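Local coordinates for protein ERPC (Borrelia burgdorferi, PDB 4BXM) that probably binds complement regulator factor H at the spirochaete surface as an outer surface lipoprotein, and so may help the bacterium acquire host complement control, at residues G66-E78 with F92-N106. Sequence-based numbering, arbitrary orientation.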
loop_
_atom_site.group_PDB
_atom_site.type_symbol
_atom_site.label_atom_id
_atom_site.label_comp_id
_atom_site.label_asym_id
_atom_site.label_seq_id
_atom_site.Cartn_x
_atom_site.Cartn_y
_atom_site.Cartn_z
ATOM N N GLY A 66 1.735 -8.751 14.736
ATOM C CA GLY A 66 1.913 -7.608 15.610
ATOM C C GLY A 66 0.900 -6.516 15.279
ATOM O O GLY A 66 0.442 -5.831 16.156
ATOM N N TYR A 67 0.532 -6.380 14.010
ATOM C CA TYR A 67 -0.219 -5.226 13.562
ATOM C C TYR A 67 -0.991 -5.632 12.313
ATOM O O TYR A 67 -0.394 -6.104 11.320
ATOM C CB TYR A 67 0.710 -3.996 13.326
ATOM C CG TYR A 67 -0.029 -2.791 12.671
ATOM C CD1 TYR A 67 -0.330 -2.797 11.297
ATOM C CD2 TYR A 67 -0.432 -1.670 13.425
ATOM C CE1 TYR A 67 -0.974 -1.755 10.683
ATOM C CE2 TYR A 67 -1.116 -0.623 12.816
ATOM C CZ TYR A 67 -1.394 -0.688 11.448
ATOM O OH TYR A 67 -2.035 0.306 10.808
ATOM N N THR A 68 -2.309 -5.471 12.394
ATOM C CA THR A 68 -3.222 -5.721 11.275
ATOM C C THR A 68 -4.312 -4.632 11.174
ATOM O O THR A 68 -5.086 -4.483 12.095
ATOM C CB THR A 68 -3.944 -7.078 11.425
ATOM O OG1 THR A 68 -3.013 -8.125 11.325
ATOM C CG2 THR A 68 -4.975 -7.303 10.274
ATOM N N ALA A 69 -4.407 -3.945 10.040
ATOM C CA ALA A 69 -5.367 -2.858 9.855
ATOM C C ALA A 69 -5.473 -2.490 8.392
ATOM O O ALA A 69 -4.552 -2.746 7.616
ATOM C CB ALA A 69 -5.016 -1.629 10.695
ATOM N N THR A 70 -6.634 -1.960 8.008
ATOM C CA THR A 70 -6.791 -1.246 6.761
ATOM C C THR A 70 -5.621 -0.288 6.564
ATOM O O THR A 70 -5.244 0.419 7.483
ATOM C CB THR A 70 -8.092 -0.434 6.742
ATOM O OG1 THR A 70 -9.120 -1.321 7.107
ATOM C CG2 THR A 70 -8.445 -0.007 5.291
ATOM N N PHE A 71 -5.062 -0.340 5.372
ATOM C CA PHE A 71 -4.000 0.519 4.924
ATOM C C PHE A 71 -4.591 1.665 4.102
ATOM O O PHE A 71 -4.372 2.798 4.405
ATOM C CB PHE A 71 -3.034 -0.303 4.072
ATOM C CG PHE A 71 -1.760 0.396 3.695
ATOM C CD1 PHE A 71 -0.796 0.701 4.655
ATOM C CD2 PHE A 71 -1.439 0.579 2.379
ATOM C CE1 PHE A 71 0.423 1.310 4.312
ATOM C CE2 PHE A 71 -0.208 1.150 1.989
ATOM C CZ PHE A 71 0.698 1.567 2.976
ATOM N N PHE A 72 -5.331 1.322 3.058
ATOM C CA PHE A 72 -6.172 2.279 2.333
ATOM C C PHE A 72 -7.267 1.584 1.597
ATOM O O PHE A 72 -7.191 0.348 1.361
ATOM C CB PHE A 72 -5.367 3.158 1.343
ATOM C CG PHE A 72 -4.658 2.424 0.195
ATOM C CD1 PHE A 72 -5.365 1.908 -0.884
ATOM C CD2 PHE A 72 -3.295 2.361 0.145
ATOM C CE1 PHE A 72 -4.712 1.241 -1.881
ATOM C CE2 PHE A 72 -2.612 1.782 -0.886
ATOM C CZ PHE A 72 -3.314 1.244 -1.929
ATOM N N SER A 73 -8.220 2.378 1.120
ATOM C CA SER A 73 -9.246 1.827 0.292
ATOM C C SER A 73 -9.610 2.793 -0.804
ATOM O O SER A 73 -9.301 3.994 -0.739
ATOM C CB SER A 73 -10.458 1.415 1.205
ATOM O OG SER A 73 -10.987 2.606 1.670
ATOM N N LEU A 74 -10.302 2.307 -1.818
ATOM C CA LEU A 74 -10.700 3.160 -2.944
ATOM C C LEU A 74 -12.015 2.620 -3.485
ATOM O O LEU A 74 -12.311 1.426 -3.402
ATOM C CB LEU A 74 -9.627 3.132 -4.074
ATOM C CG LEU A 74 -9.195 1.747 -4.611
ATOM C CD1 LEU A 74 -9.469 1.569 -6.088
ATOM C CD2 LEU A 74 -7.689 1.591 -4.325
ATOM N N GLU A 75 -12.744 3.461 -4.144
ATOM C CA GLU A 75 -14.035 3.092 -4.623
ATOM C C GLU A 75 -13.991 2.558 -6.052
ATOM O O GLU A 75 -12.968 2.680 -6.775
ATOM C CB GLU A 75 -14.980 4.326 -4.426
ATOM C CG GLU A 75 -14.913 5.339 -5.537
ATOM C CD GLU A 75 -15.976 6.458 -5.389
ATOM O OE1 GLU A 75 -15.902 7.174 -4.383
ATOM O OE2 GLU A 75 -16.890 6.587 -6.258
ATOM N N GLU A 76 -15.126 2.055 -6.515
ATOM C CA GLU A 76 -15.181 1.332 -7.783
ATOM C C GLU A 76 -14.678 2.113 -8.930
ATOM O O GLU A 76 -13.901 1.602 -9.766
ATOM C CB GLU A 76 -16.625 0.799 -8.077
ATOM C CG GLU A 76 -16.715 -0.178 -9.267
ATOM C CD GLU A 76 -16.055 -1.550 -8.986
ATOM O OE1 GLU A 76 -15.792 -1.957 -7.810
ATOM O OE2 GLU A 76 -15.770 -2.264 -9.963
ATOM N N SER A 77 -15.088 3.366 -9.007
ATOM C CA SER A 77 -14.686 4.225 -10.100
ATOM C C SER A 77 -13.156 4.475 -10.171
ATOM O O SER A 77 -12.632 4.941 -11.210
ATOM C CB SER A 77 -15.403 5.608 -9.978
ATOM O OG SER A 77 -14.985 6.225 -8.765
ATOM N N GLU A 78 -12.421 4.257 -9.083
ATOM C CA GLU A 78 -10.956 4.383 -9.189
ATOM C C GLU A 78 -10.228 3.040 -9.450
ATOM O O GLU A 78 -8.988 2.965 -9.528
ATOM C CB GLU A 78 -10.458 4.995 -7.919
ATOM C CG GLU A 78 -10.806 6.468 -7.732
ATOM C CD GLU A 78 -10.112 7.340 -8.731
ATOM O OE1 GLU A 78 -8.931 7.118 -8.972
ATOM O OE2 GLU A 78 -10.787 8.254 -9.234
ATOM N N PHE A 92 -3.987 7.098 -8.596
ATOM C CA PHE A 92 -5.384 6.798 -8.235
ATOM C C PHE A 92 -5.707 7.546 -6.956
ATOM O O PHE A 92 -4.822 7.892 -6.132
ATOM C CB PHE A 92 -5.662 5.268 -8.106
ATOM C CG PHE A 92 -4.805 4.618 -7.082
ATOM C CD1 PHE A 92 -3.494 4.275 -7.379
ATOM C CD2 PHE A 92 -5.259 4.457 -5.777
ATOM C CE1 PHE A 92 -2.696 3.700 -6.421
ATOM C CE2 PHE A 92 -4.438 3.938 -4.800
ATOM C CZ PHE A 92 -3.159 3.541 -5.135
ATOM N N LYS A 93 -6.995 7.772 -6.773
ATOM C CA LYS A 93 -7.527 8.352 -5.542
ATOM C C LYS A 93 -8.053 7.294 -4.563
ATOM O O LYS A 93 -8.956 6.543 -4.886
ATOM C CB LYS A 93 -8.622 9.373 -5.890
ATOM C CG LYS A 93 -8.745 10.491 -4.852
ATOM C CD LYS A 93 -10.018 11.309 -5.081
ATOM C CE LYS A 93 -11.234 10.565 -4.506
ATOM N NZ LYS A 93 -12.534 11.029 -5.089
ATOM N N THR A 94 -7.554 7.317 -3.338
ATOM C CA THR A 94 -8.156 6.565 -2.263
ATOM C C THR A 94 -9.369 7.286 -1.669
ATOM O O THR A 94 -9.437 8.519 -1.720
ATOM C CB THR A 94 -7.085 6.315 -1.208
ATOM O OG1 THR A 94 -6.526 7.548 -0.686
ATOM C CG2 THR A 94 -5.949 5.552 -1.895
ATOM N N SER A 95 -10.307 6.543 -1.083
ATOM C CA SER A 95 -11.439 7.115 -0.343
ATOM C C SER A 95 -10.938 7.334 1.058
ATOM O O SER A 95 -11.119 8.396 1.695
ATOM C CB SER A 95 -12.619 6.135 -0.367
ATOM O OG SER A 95 -12.103 4.815 -0.160
ATOM N N LEU A 96 -10.087 6.439 1.475
ATOM C CA LEU A 96 -9.563 6.510 2.812
ATOM C C LEU A 96 -8.179 5.943 2.918
ATOM O O LEU A 96 -7.925 4.900 2.362
ATOM C CB LEU A 96 -10.547 5.720 3.679
ATOM C CG LEU A 96 -10.430 5.917 5.135
ATOM C CD1 LEU A 96 -10.856 7.345 5.503
ATOM C CD2 LEU A 96 -11.329 4.852 5.765
ATOM N N TYR A 97 -7.254 6.668 3.574
ATOM C CA TYR A 97 -5.887 6.238 3.728
ATOM C C TYR A 97 -5.483 6.377 5.190
ATOM O O TYR A 97 -5.615 7.482 5.766
ATOM C CB TYR A 97 -4.983 7.087 2.821
ATOM C CG TYR A 97 -3.539 6.721 2.939
ATOM C CD1 TYR A 97 -2.761 7.177 3.998
ATOM C CD2 TYR A 97 -2.920 5.881 1.995
ATOM C CE1 TYR A 97 -1.438 6.784 4.160
ATOM C CE2 TYR A 97 -1.615 5.456 2.165
ATOM C CZ TYR A 97 -0.853 5.932 3.235
ATOM O OH TYR A 97 0.495 5.577 3.338
ATOM N N TYR A 98 -4.981 5.284 5.776
ATOM C CA TYR A 98 -4.392 5.322 7.112
ATOM C C TYR A 98 -2.899 5.170 7.125
ATOM O O TYR A 98 -2.198 5.749 7.954
ATOM C CB TYR A 98 -4.925 4.193 7.934
ATOM C CG TYR A 98 -6.354 4.337 8.196
ATOM C CD1 TYR A 98 -6.804 5.149 9.219
ATOM C CD2 TYR A 98 -7.302 3.651 7.398
ATOM C CE1 TYR A 98 -8.151 5.306 9.459
ATOM C CE2 TYR A 98 -8.634 3.814 7.616
ATOM C CZ TYR A 98 -9.046 4.625 8.673
ATOM O OH TYR A 98 -10.352 4.762 8.929
ATOM N N GLY A 99 -2.368 4.288 6.276
ATOM C CA GLY A 99 -0.957 4.081 6.289
ATOM C C GLY A 99 -0.550 3.296 7.509
ATOM O O GLY A 99 -1.406 2.675 8.173
ATOM N N TYR A 100 0.748 3.314 7.801
ATOM C CA TYR A 100 1.282 2.604 9.014
ATOM C C TYR A 100 1.484 3.564 10.211
ATOM O O TYR A 100 1.246 4.790 10.097
ATOM C CB TYR A 100 2.571 1.802 8.624
ATOM C CG TYR A 100 3.165 0.894 9.700
ATOM C CD1 TYR A 100 2.418 -0.063 10.324
ATOM C CD2 TYR A 100 4.494 1.053 10.111
ATOM C CE1 TYR A 100 2.945 -0.855 11.366
ATOM C CE2 TYR A 100 5.046 0.271 11.136
ATOM C CZ TYR A 100 4.267 -0.679 11.775
ATOM O OH TYR A 100 4.791 -1.460 12.792
ATOM N N LYS A 101 1.895 3.021 11.367
ATOM C CA LYS A 101 1.750 3.706 12.682
ATOM C C LYS A 101 2.547 5.000 12.801
ATOM O O LYS A 101 2.182 5.846 13.588
ATOM C CB LYS A 101 2.102 2.753 13.858
ATOM C CG LYS A 101 3.535 2.192 13.794
ATOM C CD LYS A 101 4.051 1.612 15.127
ATOM C CE LYS A 101 5.512 1.116 15.077
ATOM N NZ LYS A 101 6.517 1.996 14.409
ATOM N N ASP A 102 3.597 5.162 12.005
ATOM C CA ASP A 102 4.401 6.382 12.014
ATOM C C ASP A 102 3.742 7.544 11.292
ATOM O O ASP A 102 4.243 8.657 11.331
ATOM C CB ASP A 102 5.698 6.143 11.215
ATOM C CG ASP A 102 6.656 5.229 11.919
ATOM O OD1 ASP A 102 6.602 5.164 13.174
ATOM O OD2 ASP A 102 7.486 4.626 11.197
ATOM N N GLU A 103 2.706 7.259 10.499
ATOM C CA GLU A 103 2.088 8.306 9.692
ATOM C C GLU A 103 1.035 9.047 10.471
ATOM O O GLU A 103 0.259 8.469 11.291
ATOM C CB GLU A 103 1.493 7.728 8.406
ATOM C CG GLU A 103 2.552 7.541 7.358
ATOM C CD GLU A 103 2.123 6.557 6.299
ATOM O OE1 GLU A 103 2.358 5.360 6.554
ATOM O OE2 GLU A 103 1.586 6.999 5.215
ATOM N N GLN A 104 0.967 10.330 10.146
ATOM C CA GLN A 104 0.006 11.195 10.774
ATOM C C GLN A 104 -1.398 10.668 10.581
ATOM O O GLN A 104 -2.226 10.860 11.396
ATOM C CB GLN A 104 0.135 12.543 10.119
ATOM C CG GLN A 104 -0.689 13.587 10.783
ATOM C CD GLN A 104 -0.334 14.907 10.224
ATOM O OE1 GLN A 104 0.831 15.177 9.862
ATOM N NE2 GLN A 104 -1.345 15.751 10.109
ATOM N N SER A 105 -1.679 10.101 9.413
ATOM C CA SER A 105 -2.963 9.539 9.061
ATOM C C SER A 105 -3.375 8.295 9.849
ATOM O O SER A 105 -4.526 7.893 9.813
ATOM C CB SER A 105 -2.962 9.184 7.558
ATOM O OG SER A 105 -1.878 8.349 7.238
ATOM N N ASN A 106 -2.427 7.624 10.486
ATOM C CA ASN A 106 -2.714 6.323 11.024
ATOM C C ASN A 106 -3.803 6.365 12.050
ATOM O O ASN A 106 -4.713 5.549 12.004
ATOM C CB ASN A 106 -1.492 5.659 11.633
ATOM C CG ASN A 106 -1.707 4.193 11.828
ATOM O OD1 ASN A 106 -1.716 3.372 10.874
ATOM N ND2 ASN A 106 -1.852 3.836 13.026
HETATM O O HOH W 1 -2.610 0.264 8.289
HETATM O O HOH W 2 -11.402 6.156 -4.317
#
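F71 O is gripped by two successive amides: Y98 N at 2.9 Å, tilted from the carbonyl plane, and G99 N at 3.1 Å, lying in that plane on a lone pair. This double acceptor illustrates how an antiparallel pairing gives way to a loop. Further along, S73 N donates to L96 O (2.8 Å), while S73 O receives S95 N and, more weakly, L96 N. S73 OG and S95 OG also share a hydrogen bond. On the other face of the strand pair, the F72 ring lies among T94 CG2, the CD2 side of Y97 and CZ and CE2 of F92; the F72 and F92 ring planes are 46° apart. Beyond the pairing, Y100 sets its CD1–CE1 edge over one face of Y67, a T-shaped pair with planes at 86°. A bridging water accepts from Y67 OH (2.6 Å) and donates to T70 O and G99 O, tying loop to strand. At the far end, E78, its chain bent at chi2 (-67°), brings OE1 to K93 N, which meets it from above the carboxylate plane. Within the sheet, the antiparallel pairing of strand 96-97 with strand 67-74 carries a classic beta bulge, S95 and L96 both facing S73.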